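Local coordinates for protein 1d10 (PDB 1T9F), which is of unknown function but folds as a beta-trefoil built from MIR repeats, consistent with kinship to the SDF2-type proteins, at residues Pro94-His99 and Ser144-Gln149; Val40-Asn45 and Arg158-Thr163; Asp5-Tyr10 and Asp67-Gly72; Asp116-Cys121 and Arg135-Gly140. All coordinates share one frame; numbering follows the deposited sequence.

Interaction 1: Pro94-His99 and Ser144-Gln149; sequences PLSKQH and SLSGQQ
The imidazole of His99 is the flat group of this contact: water 1 lies at its edge, in plane, while Ser146 CB approaches it obliquely. The water gives a hydrogen bond to Ser146 O (3.0 Å from the water oxygen) and reaches His99 NE2 through a weak one, so the ring and the Ser146 carbonyl are linked through solvent, weakly on the ring side. The closest side-chain approach is between two serines. Ser96, its OG anti to the carbonyl carbon (chi1 -65°), sets that oxygen 3.4 Å from Ser146 CB and 3.7 Å from Gln148 CG. The OG of Ser146 sits in the crowded position between backbone N and carbonyl carbon (chi1 70°), where it accepts a bond from Gln148 N at 3.1 Å. Both hydroxyls also bond to OE1 of Glu159, whose OE2 takes Leu95 N; one carboxylate thus collects three groups from the two segments. At the outer margin, Leu95 CD1 lies 3.6 Å from Gln149 O, an apolar tip against a carbonyl. An alanine at Ser146 would remove the hydroxyl that serves both Gln148 N and Glu159, and would probably loosen the corner and its hold on the facing loop. The loop itself is tightened by a type I beta turn, His99 N bonding to Ser96 O at 2.9 Å. Ser146 forms an ST turn where the chain rounds its corner at Gly147, and the pair of turns is a surface join between strand 142-146 and the loop leading into strand 100-105 of the beta-trefoil.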
loop_
_atom_site.group_PDB
_atom_site.type_symbol
_atom_site.label_atom_id
_atom_site.label_comp_id
_atom_site.label_asym_id
_atom_site.label_seq_id
_atom_site.Cartn_x
_atom_site.Cartn_y
_atom_site.Cartn_z
ATOM N N PRO A 94 -0.098 13.736 7.321
ATOM C CA PRO A 94 0.951 14.718 7.622
ATOM C C PRO A 94 0.830 16.081 6.935
ATOM O O PRO A 94 1.041 17.108 7.571
ATOM C CB PRO A 94 2.229 13.984 7.232
ATOM C CG PRO A 94 1.778 13.106 6.111
ATOM C CD PRO A 94 0.470 12.561 6.639
ATOM N N LEU A 95 0.501 16.097 5.647
ATOM C CA LEU A 95 0.380 17.361 4.920
ATOM C C LEU A 95 -1.051 17.666 4.506
ATOM O O LEU A 95 -1.384 18.810 4.195
ATOM C CB LEU A 95 1.271 17.354 3.672
ATOM C CG LEU A 95 2.773 17.126 3.869
ATOM C CD1 LEU A 95 3.458 17.096 2.513
ATOM C CD2 LEU A 95 3.360 18.223 4.745
ATOM N N SER A 96 -1.898 16.643 4.491
ATOM C CA SER A 96 -3.296 16.833 4.120
ATOM C C SER A 96 -4.191 16.584 5.325
ATOM O O SER A 96 -4.606 15.456 5.592
ATOM C CB SER A 96 -3.673 15.897 2.974
ATOM O OG SER A 96 -2.956 16.236 1.803
ATOM N N LYS A 97 -4.482 17.661 6.047
ATOM C CA LYS A 97 -5.311 17.612 7.246
ATOM C C LYS A 97 -6.660 16.920 7.063
ATOM O O LYS A 97 -7.158 16.265 7.984
ATOM C CB LYS A 97 -5.545 19.035 7.758
ATOM C CG LYS A 97 -4.286 19.759 8.213
ATOM C CD LYS A 97 -3.758 19.197 9.525
ATOM C CE LYS A 97 -2.670 20.092 10.114
ATOM N NZ LYS A 97 -2.292 19.699 11.509
ATOM N N GLN A 98 -7.254 17.067 5.881
ATOM C CA GLN A 98 -8.556 16.469 5.609
ATOM C C GLN A 98 -8.500 14.965 5.395
ATOM O O GLN A 98 -9.540 14.301 5.326
ATOM C CB GLN A 98 -9.200 17.109 4.377
ATOM C CG GLN A 98 -8.435 18.270 3.751
ATOM C CD GLN A 98 -7.160 17.847 3.044
ATOM O OE1 GLN A 98 -6.136 17.598 3.680
ATOM N NE2 GLN A 98 -7.219 17.758 1.719
ATOM N N HIS A 99 -7.293 14.423 5.285
ATOM C CA HIS A 99 -7.155 13.000 5.054
ATOM C C HIS A 99 -6.556 12.215 6.206
ATOM O O HIS A 99 -5.967 12.771 7.137
ATOM C CB HIS A 99 -6.363 12.751 3.768
ATOM C CG HIS A 99 -7.083 13.193 2.532
ATOM N ND1 HIS A 99 -8.417 12.920 2.315
ATOM C CD2 HIS A 99 -6.658 13.874 1.443
ATOM C CE1 HIS A 99 -8.783 13.411 1.145
ATOM N NE2 HIS A 99 -7.733 13.995 0.595
ATOM N N SER A 144 -4.526 6.339 -1.234
ATOM C CA SER A 144 -4.464 7.308 -2.329
ATOM C C SER A 144 -3.345 8.323 -2.200
ATOM O O SER A 144 -2.882 8.618 -1.099
ATOM C CB SER A 144 -5.779 8.097 -2.416
ATOM O OG SER A 144 -6.918 7.257 -2.380
ATOM N N LEU A 145 -2.909 8.849 -3.339
ATOM C CA LEU A 145 -1.902 9.897 -3.331
ATOM C C LEU A 145 -2.744 11.153 -3.100
ATOM O O LEU A 145 -3.742 11.376 -3.796
ATOM C CB LEU A 145 -1.184 9.983 -4.681
ATOM C CG LEU A 145 -0.314 8.783 -5.069
ATOM C CD1 LEU A 145 0.484 9.110 -6.328
ATOM C CD2 LEU A 145 0.630 8.450 -3.921
ATOM N N SER A 146 -2.369 11.946 -2.105
ATOM C CA SER A 146 -3.099 13.169 -1.780
ATOM C C SER A 146 -2.890 14.227 -2.850
ATOM O O SER A 146 -3.698 15.140 -2.995
ATOM C CB SER A 146 -2.620 13.730 -0.444
ATOM O OG SER A 146 -1.306 14.235 -0.576
ATOM N N GLY A 147 -1.795 14.099 -3.594
ATOM C CA GLY A 147 -1.488 15.064 -4.633
ATOM C C GLY A 147 -0.438 16.032 -4.122
ATOM O O GLY A 147 0.064 16.880 -4.857
ATOM N N GLN A 148 -0.111 15.902 -2.842
ATOM C CA GLN A 148 0.896 16.746 -2.221
ATOM C C GLN A 148 2.246 16.055 -2.295
ATOM O O GLN A 148 2.322 14.833 -2.419
ATOM C CB GLN A 148 0.539 17.006 -0.756
ATOM C CG GLN A 148 -0.657 17.915 -0.570
ATOM C CD GLN A 148 -0.431 19.272 -1.202
ATOM O OE1 GLN A 148 0.510 19.985 -0.848
ATOM N NE2 GLN A 148 -1.286 19.634 -2.149
ATOM N N GLN A 149 3.309 16.846 -2.222
ATOM C CA GLN A 149 4.668 16.322 -2.261
ATOM C C GLN A 149 5.422 16.822 -1.035
ATOM O O GLN A 149 5.145 17.913 -0.530
ATOM C CB GLN A 149 5.387 16.788 -3.526
ATOM C CG GLN A 149 4.912 16.133 -4.807
ATOM C CD GLN A 149 5.750 16.548 -6.007
ATOM O OE1 GLN A 149 6.974 16.658 -5.915
ATOM N NE2 GLN A 149 5.095 16.767 -7.143
HETATM O O HOH W 1 -6.254 15.984 -1.758
#

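Interaction 2: Val40-Asn45 and Arg158-Thr163; sequences VTAVKN and REVVGT
Strands 38-43, 100-105 and 158-163 each pair with the other two, an arrangement characteristic of the hairpin cap of a beta-trefoil, and this contact is one side of that triangle. The strands run antiparallel but splay, their directions 134° apart, so regular pairing is confined to Ala42 and Arg158. There Arg158 N donates to Ala42 O at 2.8 Å, in the carbonyl plane, and Ala42 N returns a longer, more bent bond to a lone pair of Arg158 O at 3.1 Å. Farther along, water 2 wedges between the backbones: it donates to Val40 O at 2.6 Å and accepts from Val160 N at 2.8 Å. Val160 carries the apolar packing. Its CG2, anti to the carbonyl carbon, presses on the peptide of Thr41, 3.4 Å from Thr41 C, while its CB meets Val40 CG1 at 4.1 Å, the two valines crossing obliquely. Arg158 bends at chi2 (77°), which brings its CD to 3.4 Å from Ala42 O and sets Lys44 CB over one face of the guanidinium. Asp20 forms a salt bridge with NE and would probably balance the arginine's charge. The chemistry implies a buried, mostly backbone-driven junction in which water supplies the bonds that the diverging strands cannot make directly, with aliphatic methyls closing the remainder.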
loop_
_atom_site.group_PDB
_atom_site.type_symbol
_atom_site.label_atom_id
_atom_site.label_comp_id
_atom_site.label_asym_id
_atom_site.label_seq_id
_atom_site.Cartn_x
_atom_site.Cartn_y
_atom_site.Cartn_z
ATOM N N VAL A 40 5.071 6.615 4.883
ATOM C CA VAL A 40 4.869 5.887 3.635
ATOM C C VAL A 40 4.701 6.952 2.565
ATOM O O VAL A 40 3.953 7.908 2.751
ATOM C CB VAL A 40 3.588 5.029 3.668
ATOM C CG1 VAL A 40 3.301 4.460 2.276
ATOM C CG2 VAL A 40 3.746 3.899 4.678
ATOM N N THR A 41 5.402 6.797 1.450
ATOM C CA THR A 41 5.313 7.764 0.362
ATOM C C THR A 41 5.241 7.045 -0.979
ATOM O O THR A 41 5.116 5.820 -1.040
ATOM C CB THR A 41 6.564 8.661 0.313
ATOM O OG1 THR A 41 7.683 7.876 -0.135
ATOM C CG2 THR A 41 6.871 9.239 1.702
ATOM N N ALA A 42 5.318 7.826 -2.053
ATOM C CA ALA A 42 5.331 7.285 -3.402
ATOM C C ALA A 42 6.489 8.003 -4.081
ATOM O O ALA A 42 6.571 9.235 -4.043
ATOM C CB ALA A 42 4.025 7.571 -4.119
ATOM N N VAL A 43 7.378 7.239 -4.705
ATOM C CA VAL A 43 8.552 7.816 -5.347
ATOM C C VAL A 43 8.620 7.712 -6.865
ATOM O O VAL A 43 8.279 6.686 -7.450
ATOM C CB VAL A 43 9.833 7.178 -4.773
ATOM C CG1 VAL A 43 9.947 7.508 -3.293
ATOM C CG2 VAL A 43 9.789 5.662 -4.966
ATOM N N LYS A 44 9.076 8.792 -7.490
ATOM C CA LYS A 44 9.256 8.851 -8.933
ATOM C C LYS A 44 10.722 8.474 -9.129
ATOM O O LYS A 44 11.525 9.249 -9.638
ATOM C CB LYS A 44 8.965 10.271 -9.438
ATOM C CG LYS A 44 9.427 10.576 -10.860
ATOM C CD LYS A 44 8.946 9.548 -11.873
ATOM C CE LYS A 44 9.476 9.876 -13.269
ATOM N NZ LYS A 44 10.969 9.978 -13.301
ATOM N N ASN A 45 11.056 7.270 -8.680
ATOM C CA ASN A 45 12.411 6.738 -8.752
ATOM C C ASN A 45 12.346 5.230 -8.941
ATOM O O ASN A 45 12.322 4.468 -7.971
ATOM C CB ASN A 45 13.171 7.071 -7.464
ATOM C CG ASN A 45 14.276 6.079 -7.165
ATOM O OD1 ASN A 45 15.167 5.860 -7.983
ATOM N ND2 ASN A 45 14.219 5.467 -5.986
ATOM N N ARG A 158 5.846 11.804 -3.051
ATOM C CA ARG A 158 4.420 12.089 -2.910
ATOM C C ARG A 158 3.791 11.595 -1.611
ATOM O O ARG A 158 4.129 10.518 -1.113
ATOM C CB ARG A 158 3.644 11.512 -4.098
ATOM C CG ARG A 158 3.976 12.146 -5.449
ATOM C CD ARG A 158 5.293 11.638 -6.005
ATOM N NE ARG A 158 5.399 11.837 -7.450
ATOM C CZ ARG A 158 5.766 12.972 -8.036
ATOM N NH1 ARG A 158 6.072 14.034 -7.305
ATOM N NH2 ARG A 158 5.826 13.045 -9.362
ATOM N N GLU A 159 2.874 12.396 -1.067
ATOM C CA GLU A 159 2.186 12.029 0.166
ATOM C C GLU A 159 1.149 10.951 -0.134
ATOM O O GLU A 159 0.379 11.064 -1.090
ATOM C CB GLU A 159 1.484 13.248 0.789
ATOM C CG GLU A 159 0.635 12.904 2.015
ATOM C CD GLU A 159 -0.235 14.065 2.496
ATOM O OE1 GLU A 159 -0.751 14.818 1.643
ATOM O OE2 GLU A 159 -0.414 14.210 3.725
ATOM N N VAL A 160 1.159 9.903 0.681
ATOM C CA VAL A 160 0.225 8.793 0.564
ATOM C C VAL A 160 -0.726 8.908 1.761
ATOM O O VAL A 160 -0.284 9.051 2.910
ATOM C CB VAL A 160 0.959 7.437 0.628
ATOM C CG1 VAL A 160 -0.057 6.299 0.677
ATOM C CG2 VAL A 160 1.877 7.270 -0.580
ATOM N N VAL A 161 -2.025 8.852 1.502
ATOM C CA VAL A 161 -2.999 8.983 2.579
ATOM C C VAL A 161 -4.234 8.117 2.369
ATOM O O VAL A 161 -4.351 7.399 1.375
ATOM C CB VAL A 161 -3.492 10.438 2.725
ATOM C CG1 VAL A 161 -2.314 11.389 2.889
ATOM C CG2 VAL A 161 -4.328 10.819 1.515
ATOM N N GLY A 162 -5.158 8.217 3.321
ATOM C CA GLY A 162 -6.395 7.464 3.253
ATOM C C GLY A 162 -7.528 8.435 2.989
ATOM O O GLY A 162 -7.779 9.334 3.787
ATOM N N THR A 163 -8.201 8.269 1.859
ATOM C CA THR A 163 -9.298 9.155 1.513
ATOM C C THR A 163 -10.643 8.476 1.732
ATOM O O THR A 163 -10.792 7.281 1.477
ATOM C CB THR A 163 -9.189 9.601 0.046
ATOM O OG1 THR A 163 -9.186 8.451 -0.806
ATOM C CG2 THR A 163 -7.900 10.387 -0.170
HETATM O O HOH W 2 2.641 10.131 3.084
#

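Interaction 3: Asp5-Tyr10 and Asp67-Gly72; sequences DFVTCY and DAIKCG
Phe6 begins with CB, which turns toward the facing segment; CG then takes the crowded position between backbone N and carbonyl carbon (chi1 47°). This torsion lays the ring flat against Ala68. CG is 3.8 Å from Ala68 CB, CD1 is 3.7 Å from the same methyl, and CE1 follows at 3.9 Å, so the methyl rides over the centre of one face, 14° off the ring normal, a CH-pi contact. Thr8 CG2 comes to the ring's edge, in plane. Beside this CH-pi contact the backbones bridge once, Thr8 against Ala68. Cys9 N donates to Asp67 O at 2.7 Å, in the carbonyl plane, and Ile69 N to Val7 O at 3.1 Å, almost along the C=O axis. Asp67 O also receives the CA-H of Thr8, with CA 3.0 Å away. On the inner side Ile69 CD1 reaches Val7 CG1 at 4.2 Å. A serine at Phe6 would remove the ring face that Ala68 rests on and would probably strip the outer side of its apolar cover, leaving the two backbone bonds and the Val7-Ile69 packing. Neither segment is a regular strand: residues 5-10 lead into strand 12-17, and residues 67-72 link strand 53-57 to strand 74-79. Disulfides tie Cys9 to Cys63 and Cys71 to Cys121, while Val7 and Ile69 both pack on Ile55 of barrel strand 53-57.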
loop_
_atom_site.group_PDB
_atom_site.type_symbol
_atom_site.label_atom_id
_atom_site.label_comp_id
_atom_site.label_asym_id
_atom_site.label_seq_id
_atom_site.Cartn_x
_atom_site.Cartn_y
_atom_site.Cartn_z
ATOM N N ASP A 5 -2.494 -14.711 -15.062
ATOM C CA ASP A 5 -1.309 -13.957 -14.665
ATOM C C ASP A 5 -1.635 -13.277 -13.338
ATOM O O ASP A 5 -1.232 -12.140 -13.085
ATOM C CB ASP A 5 -0.959 -12.902 -15.727
ATOM C CG ASP A 5 -2.010 -11.800 -15.842
ATOM O OD1 ASP A 5 -1.827 -10.892 -16.682
ATOM O OD2 ASP A 5 -3.017 -11.834 -15.101
ATOM N N PHE A 6 -2.369 -13.990 -12.491
ATOM C CA PHE A 6 -2.790 -13.462 -11.200
ATOM C C PHE A 6 -1.690 -13.219 -10.180
ATOM O O PHE A 6 -0.623 -13.824 -10.227
ATOM C CB PHE A 6 -3.862 -14.368 -10.586
ATOM C CG PHE A 6 -3.526 -15.828 -10.636
ATOM C CD1 PHE A 6 -2.424 -16.330 -9.953
ATOM C CD2 PHE A 6 -4.318 -16.707 -11.366
ATOM C CE1 PHE A 6 -2.115 -17.694 -9.997
ATOM C CE2 PHE A 6 -4.018 -18.068 -11.416
ATOM C CZ PHE A 6 -2.914 -18.562 -10.729
ATOM N N VAL A 7 -1.976 -12.308 -9.255
ATOM C CA VAL A 7 -1.057 -11.950 -8.186
ATOM C C VAL A 7 -1.183 -13.041 -7.135
ATOM O O VAL A 7 -2.294 -13.441 -6.785
ATOM C CB VAL A 7 -1.445 -10.594 -7.571
ATOM C CG1 VAL A 7 -0.468 -10.222 -6.483
ATOM C CG2 VAL A 7 -1.477 -9.527 -8.657
ATOM N N THR A 8 -0.050 -13.512 -6.625
ATOM C CA THR A 8 -0.056 -14.597 -5.652
ATOM C C THR A 8 0.391 -14.231 -4.243
ATOM O O THR A 8 1.114 -13.258 -4.028
ATOM C CB THR A 8 0.812 -15.763 -6.154
ATOM O OG1 THR A 8 2.180 -15.344 -6.218
ATOM C CG2 THR A 8 0.360 -16.197 -7.546
ATOM N N CYS A 9 -0.033 -15.043 -3.286
ATOM C CA CYS A 9 0.297 -14.811 -1.892
ATOM C C CYS A 9 1.798 -14.965 -1.652
ATOM O O CYS A 9 2.417 -15.901 -2.142
ATOM C CB CYS A 9 -0.496 -15.780 -1.025
ATOM S SG CYS A 9 -0.977 -15.077 0.576
ATOM N N TYR A 10 2.362 -14.028 -0.897
ATOM C CA TYR A 10 3.789 -13.974 -0.579
ATOM C C TYR A 10 4.658 -13.536 -1.751
ATOM O O TYR A 10 5.886 -13.593 -1.678
ATOM C CB TYR A 10 4.288 -15.314 -0.024
ATOM C CG TYR A 10 3.721 -15.616 1.339
ATOM C CD1 TYR A 10 3.872 -14.714 2.391
ATOM C CD2 TYR A 10 2.999 -16.782 1.570
ATOM C CE1 TYR A 10 3.311 -14.965 3.638
ATOM C CE2 TYR A 10 2.437 -17.044 2.807
ATOM C CZ TYR A 10 2.595 -16.135 3.837
ATOM O OH TYR A 10 2.032 -16.402 5.061
ATOM N N ASP A 67 -0.573 -19.050 -4.012
ATOM C CA ASP A 67 -2.031 -18.979 -4.016
ATOM C C ASP A 67 -2.493 -17.688 -4.676
ATOM O O ASP A 67 -1.949 -16.620 -4.416
ATOM C CB ASP A 67 -2.590 -19.035 -2.590
ATOM C CG ASP A 67 -2.562 -20.431 -2.007
ATOM O OD1 ASP A 67 -2.212 -21.373 -2.750
ATOM O OD2 ASP A 67 -2.898 -20.585 -0.813
ATOM N N ALA A 68 -3.496 -17.796 -5.536
ATOM C CA ALA A 68 -4.034 -16.629 -6.207
ATOM C C ALA A 68 -4.810 -15.828 -5.180
ATOM O O ALA A 68 -5.356 -16.386 -4.230
ATOM C CB ALA A 68 -4.954 -17.053 -7.343
ATOM N N ILE A 69 -4.838 -14.514 -5.352
ATOM C CA ILE A 69 -5.587 -13.667 -4.439
ATOM C C ILE A 69 -6.869 -13.299 -5.164
ATOM O O ILE A 69 -6.834 -12.813 -6.297
ATOM C CB ILE A 69 -4.814 -12.391 -4.082
ATOM C CG1 ILE A 69 -3.535 -12.766 -3.327
ATOM C CG2 ILE A 69 -5.692 -11.469 -3.230
ATOM C CD1 ILE A 69 -2.615 -11.610 -3.101
ATOM N N LYS A 70 -8.001 -13.547 -4.515
ATOM C CA LYS A 70 -9.286 -13.248 -5.119
ATOM C C LYS A 70 -9.668 -11.808 -4.817
ATOM O O LYS A 70 -9.328 -11.289 -3.755
ATOM C CB LYS A 70 -10.355 -14.203 -4.570
ATOM C CG LYS A 70 -10.097 -15.693 -4.855
ATOM C CD LYS A 70 -8.947 -16.239 -4.010
ATOM C CE LYS A 70 -8.665 -17.707 -4.309
ATOM N NZ LYS A 70 -7.571 -18.255 -3.453
ATOM N N CYS A 71 -10.367 -11.159 -5.750
ATOM C CA CYS A 71 -10.795 -9.777 -5.542
ATOM C C CYS A 71 -11.804 -9.763 -4.406
ATOM O O CYS A 71 -12.633 -10.663 -4.292
ATOM C CB CYS A 71 -11.406 -9.188 -6.829
ATOM S SG CYS A 71 -10.246 -9.300 -8.230
ATOM N N GLY A 72 -11.720 -8.746 -3.559
ATOM C CA GLY A 72 -12.621 -8.652 -2.434
ATOM C C GLY A 72 -11.971 -9.188 -1.170
ATOM O O GLY A 72 -12.394 -8.861 -0.062
#

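Interaction 4: Asp116-Cys121 and Arg135-Gly140; sequences DWTVIC and RHAVTG
Arg135 opens the segment as the hydrogen-bonded partner of Thr118: its N donates to Thr118 O at 3.0 Å, and its O receives Thr118 N at 2.8 Å in a nearly straight bond (170°). Its side chain runs extended from CG, with CB 3.6 Å from Ile120 CD1, and NE then bonds back to a lone pair of Gly140 O at 3.0 Å, in the guanidinium plane. That bond fixes the rotation of the group. Next comes His136, a non-hydrogen-bonded partner of Trp117. Its CG is anti to the backbone N (chi1 -166°), which brings CB over the face of the indole six-membered ring and points the CD2 edge at that same face; the stack is edge-to-face, centroids of the two rings 4.9 Å apart and planes at 58°. ND1 and Thr139 OG1 are hydrogen-bonded at 2.7 Å and NE2 bonds to Gly114 O, so both ring nitrogens are held. Ala137 N donates to Asp116 O at 3.0 Å from above the carbonyl plane, and its methyl packs on Asp116 CB. Val138 N reaches the same carbonyl through water 3, so Asp116 O accepts two hydrogen bonds, one from Ala137 N and one from the water. At the end Gly140 N bonds to His136 O, closing a tight alpha turn that brings Gly140 O to the arginine. The two strands form the hairpin 117-120/131-136 of the six-stranded barrel, flanked by strand 74-79 and strand 172-175, while Trp117 packs on Leu143 of strand 142-146 and bonds through NE1 to Leu86 of strand 85-89.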
loop_
_atom_site.group_PDB
_atom_site.type_symbol
_atom_site.label_atom_id
_atom_site.label_comp_id
_atom_site.label_asym_id
_atom_site.label_seq_id
_atom_site.Cartn_x
_atom_site.Cartn_y
_atom_site.Cartn_z
ATOM N N ASP A 116 -4.929 -4.710 7.650
ATOM C CA ASP A 116 -5.754 -5.322 6.606
ATOM C C ASP A 116 -6.294 -4.359 5.546
ATOM O O ASP A 116 -6.882 -3.327 5.866
ATOM C CB ASP A 116 -6.950 -6.070 7.220
ATOM C CG ASP A 116 -6.547 -7.333 7.974
ATOM O OD1 ASP A 116 -5.479 -7.918 7.676
ATOM O OD2 ASP A 116 -7.324 -7.754 8.863
ATOM N N TRP A 117 -6.110 -4.728 4.282
ATOM C CA TRP A 117 -6.590 -3.935 3.154
ATOM C C TRP A 117 -7.385 -4.830 2.201
ATOM O O TRP A 117 -6.936 -5.923 1.852
ATOM C CB TRP A 117 -5.426 -3.315 2.378
ATOM C CG TRP A 117 -4.591 -2.369 3.183
ATOM C CD1 TRP A 117 -3.595 -2.698 4.055
ATOM C CD2 TRP A 117 -4.681 -0.939 3.199
ATOM N NE1 TRP A 117 -3.055 -1.565 4.611
ATOM C CE2 TRP A 117 -3.703 -0.470 4.107
ATOM C CE3 TRP A 117 -5.490 -0.010 2.537
ATOM C CZ2 TRP A 117 -3.513 0.888 4.370
ATOM C CZ3 TRP A 117 -5.299 1.348 2.798
ATOM C CH2 TRP A 117 -4.317 1.782 3.709
ATOM N N THR A 118 -8.559 -4.363 1.790
ATOM C CA THR A 118 -9.393 -5.119 0.868
ATOM C C THR A 118 -8.938 -4.813 -0.544
ATOM O O THR A 118 -8.797 -3.646 -0.916
ATOM C CB THR A 118 -10.873 -4.727 1.000
ATOM O OG1 THR A 118 -11.315 -4.979 2.335
ATOM C CG2 THR A 118 -11.727 -5.541 0.033
ATOM N N VAL A 119 -8.689 -5.850 -1.329
ATOM C CA VAL A 119 -8.255 -5.645 -2.700
ATOM C C VAL A 119 -9.487 -5.422 -3.566
ATOM O O VAL A 119 -10.384 -6.264 -3.619
ATOM C CB VAL A 119 -7.476 -6.850 -3.242
ATOM C CG1 VAL A 119 -6.900 -6.520 -4.609
ATOM C CG2 VAL A 119 -6.353 -7.217 -2.275
ATOM N N ILE A 120 -9.533 -4.276 -4.231
ATOM C CA ILE A 120 -10.673 -3.959 -5.075
ATOM C C ILE A 120 -10.337 -4.099 -6.551
ATOM O O ILE A 120 -9.842 -3.163 -7.180
ATOM C CB ILE A 120 -11.190 -2.529 -4.801
ATOM C CG1 ILE A 120 -11.581 -2.399 -3.334
ATOM C CG2 ILE A 120 -12.407 -2.225 -5.678
ATOM C CD1 ILE A 120 -12.048 -1.025 -2.952
ATOM N N CYS A 121 -10.567 -5.292 -7.085
ATOM C CA CYS A 121 -10.346 -5.546 -8.496
ATOM C C CYS A 121 -11.612 -6.158 -9.097
ATOM O O CYS A 121 -12.490 -6.617 -8.366
ATOM C CB CYS A 121 -9.123 -6.445 -8.745
ATOM S SG CYS A 121 -8.775 -7.962 -7.779
ATOM N N ARG A 135 -8.740 -0.736 -0.229
ATOM C CA ARG A 135 -9.568 -0.081 0.765
ATOM C C ARG A 135 -9.265 -0.602 2.161
ATOM O O ARG A 135 -9.396 -1.796 2.423
ATOM C CB ARG A 135 -11.042 -0.314 0.422
ATOM C CG ARG A 135 -11.995 0.633 1.108
ATOM C CD ARG A 135 -13.439 0.405 0.630
ATOM N NE ARG A 135 -14.331 1.454 1.111
ATOM C CZ ARG A 135 -15.625 1.539 0.808
ATOM N NH1 ARG A 135 -16.191 0.632 0.022
ATOM N NH2 ARG A 135 -16.349 2.539 1.283
ATOM N N HIS A 136 -8.862 0.294 3.057
ATOM C CA HIS A 136 -8.542 -0.100 4.422
ATOM C C HIS A 136 -9.767 -0.771 5.035
ATOM O O HIS A 136 -10.848 -0.178 5.101
ATOM C CB HIS A 136 -8.147 1.116 5.251
ATOM C CG HIS A 136 -7.483 0.771 6.547
ATOM N ND1 HIS A 136 -7.907 1.277 7.759
ATOM C CD2 HIS A 136 -6.407 -0.005 6.818
ATOM C CE1 HIS A 136 -7.117 0.829 8.720
ATOM N NE2 HIS A 136 -6.199 0.049 8.175
ATOM N N ALA A 137 -9.588 -2.006 5.485
ATOM C CA ALA A 137 -10.677 -2.773 6.061
ATOM C C ALA A 137 -11.329 -2.145 7.289
ATOM O O ALA A 137 -12.554 -2.045 7.359
ATOM C CB ALA A 137 -10.194 -4.172 6.395
ATOM N N VAL A 138 -10.518 -1.721 8.251
ATOM C CA VAL A 138 -11.047 -1.147 9.479
ATOM C C VAL A 138 -11.697 0.228 9.353
ATOM O O VAL A 138 -12.741 0.469 9.957
ATOM C CB VAL A 138 -9.958 -1.101 10.568
ATOM C CG1 VAL A 138 -10.453 -0.336 11.789
ATOM C CG2 VAL A 138 -9.574 -2.519 10.959
ATOM N N THR A 139 -11.096 1.130 8.578
ATOM C CA THR A 139 -11.654 2.473 8.422
ATOM C C THR A 139 -12.420 2.696 7.119
ATOM O O THR A 139 -13.262 3.586 7.038
ATOM C CB THR A 139 -10.557 3.544 8.492
ATOM O OG1 THR A 139 -9.625 3.329 7.428
ATOM C CG2 THR A 139 -9.837 3.487 9.823
ATOM N N GLY A 140 -12.121 1.903 6.098
ATOM C CA GLY A 140 -12.802 2.058 4.823
ATOM C C GLY A 140 -12.145 3.059 3.884
ATOM O O GLY A 140 -12.601 3.253 2.754
HETATM O O HOH W 3 -7.752 -2.267 8.358
HETATM O O HOH W 4 -12.691 -2.840 2.782
#

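Interactions 1 and 2 lie side by side in the hairpin cap, one at the surface and the other buried: they share Glu159, on the strand of interaction 2, which serves the serines of interaction 1. Interaction 3, like interaction 4 partly buried, lies on the far side of the chain's centre, about 29 Å between centres from interaction 1, where two irregular segments bond through their backbones and each carries a disulfide to another part. One, Cys71-Cys121, ties it to interaction 4, a barrel hairpin. Chemistry follows place: hydroxyls on one buried carboxylate beneath a surface contact, strand pairing with water and valines in the core, a CH-pi contact between loops, and a stacked tryptophan-histidine pair in the barrel.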